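Local atomic coordinates of N-alpha-acetyltransferase 38, NatC auxiliary subunit (Saccharomyces cerevisiae, PDB entry 6YGA), a protein that serves as the small auxiliary subunit of the NatC N-terminal acetyltransferase, which acetylates nascent chains starting with methionine followed by a hydrophobic or amphipathic residue. Residues C[30-33]-C[34-38]. Residues are numbered along the deposited sequence; the frame is centred on the assembly and turned at random.
Sequences AVDA and QMNLL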
# COMPACT_ATOMS: atom_id res chain seq x y z
N ALA C 30 -23.42 -24.10 4.02
CA ALA C 30 -23.37 -24.51 5.41
C ALA C 30 -24.67 -24.13 6.11
O ALA C 30 -25.34 -23.17 5.72
CB ALA C 30 -22.17 -23.90 6.13
N VAL C 31 -25.00 -24.89 7.15
CA VAL C 31 -26.13 -24.60 8.03
C VAL C 31 -25.69 -24.90 9.45
O VAL C 31 -24.92 -25.84 9.69
CB VAL C 31 -27.39 -25.42 7.64
CG1 VAL C 31 -27.13 -26.92 7.74
CG2 VAL C 31 -28.59 -25.01 8.49
N ASP C 32 -26.14 -24.09 10.40
CA ASP C 32 -25.78 -24.25 11.80
C ASP C 32 -26.99 -24.68 12.62
O ASP C 32 -28.06 -24.99 12.08
CB ASP C 32 -25.15 -22.95 12.35
CG ASP C 32 -26.12 -21.78 12.35
OD1 ASP C 32 -27.26 -21.93 11.86
OD2 ASP C 32 -25.73 -20.70 12.84
N ALA C 33 -26.83 -24.69 13.95
CA ALA C 33 -27.87 -25.20 14.83
C ALA C 33 -29.09 -24.29 14.86
O ALA C 33 -30.21 -24.77 15.10
CB ALA C 33 -27.31 -25.40 16.24
N GLN C 34 -28.90 -23.00 14.63
CA GLN C 34 -29.99 -22.03 14.66
C GLN C 34 -30.60 -21.78 13.28
O GLN C 34 -31.29 -20.78 13.09
CB GLN C 34 -29.50 -20.72 15.27
CG GLN C 34 -28.88 -20.88 16.66
CD GLN C 34 -29.84 -21.50 17.67
OE1 GLN C 34 -29.53 -22.50 18.32
NE2 GLN C 34 -31.02 -20.91 17.80
N MSE C 35 -30.35 -22.68 12.33
CA MSE C 35 -30.88 -22.59 10.96
C MSE C 35 -30.40 -21.34 10.22
O MSE C 35 -31.09 -20.86 9.32
CB MSE C 35 -32.41 -22.64 10.97
CG MSE C 35 -33.00 -23.35 9.75
SE MSE C 35 -34.95 -23.27 9.64
CE MSE C 35 -35.15 -21.41 9.10
N ASN C 36 -29.24 -20.82 10.59
CA ASN C 36 -28.59 -19.81 9.75
C ASN C 36 -27.97 -20.50 8.54
O ASN C 36 -27.23 -21.48 8.69
CB ASN C 36 -27.51 -19.06 10.54
CG ASN C 36 -28.05 -18.43 11.81
OD1 ASN C 36 -29.14 -17.87 11.83
ND2 ASN C 36 -27.27 -18.52 12.89
N LEU C 37 -28.29 -20.01 7.35
CA LEU C 37 -27.82 -20.62 6.12
C LEU C 37 -26.75 -19.75 5.46
O LEU C 37 -26.80 -18.52 5.54
CB LEU C 37 -28.96 -20.84 5.13
CG LEU C 37 -30.28 -21.40 5.67
CD1 LEU C 37 -31.37 -21.23 4.64
CD2 LEU C 37 -30.12 -22.86 6.05
N LEU C 38 -25.79 -20.40 4.82
CA LEU C 38 -24.80 -19.74 3.99
C LEU C 38 -24.95 -20.28 2.57
O LEU C 38 -24.87 -21.49 2.36
CB LEU C 38 -23.38 -19.96 4.50
CG LEU C 38 -22.25 -19.21 3.79
CD1 LEU C 38 -22.40 -17.71 3.96
CD2 LEU C 38 -20.89 -19.69 4.29
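Ala30 and Leu38 form an antiparallel hydrogen-bonded pair, and Val31 and Leu37 the non-hydrogen-bonded pair beside it. Leu38 N donates to Ala30 O at 2.9 Å. The return bond from Ala30 N to Leu38 O is weak, at 3.4 Å. Nearer the turn, Asp32 N makes a weak bond to Asn36 O. A type I beta turn from Asp32 to Met35 reverses the chain and is closed by Met35 N on Asp32 O. That donor sits above the carbonyl plane, 63° out of it. Met35, the last residue of the turn and a selenomethionine here, has positive phi, and the chain then leads through Asn36 into strand 37-39. Asp32 to Asn36 carry the Asp-x-x-Met-Asn signature of the Sm1 motif, in the loop between the second and third strands of the Sm fold. Residues 30-32 also pair with an antiparallel strand of the N-alpha-acetyltransferase 35 subunit, which continues the sheet across the interface.

Asp32 grips Asn36 with both carboxylate oxygens. Asp32 OD1 accepts Asn36 N at 2.6 Å, and Asp32 OD2 uses its syn lone pair for Asn36 ND2 at 2.7 Å. Both bonds are bent. The carboxylate and amide planes are 52° apart. CG of Asp32 lies between its backbone N and carbonyl carbon (chi1 64°), which turns the carboxylate across to Asn36. OD2 also forms a salt bridge with Arg37 of the neighbouring N-alpha-acetyltransferase 30 subunit. On the face of Val31 and Leu37, the two side chains lie alongside each other, with Val31 CG2 3.6 Å from Leu37 CD2.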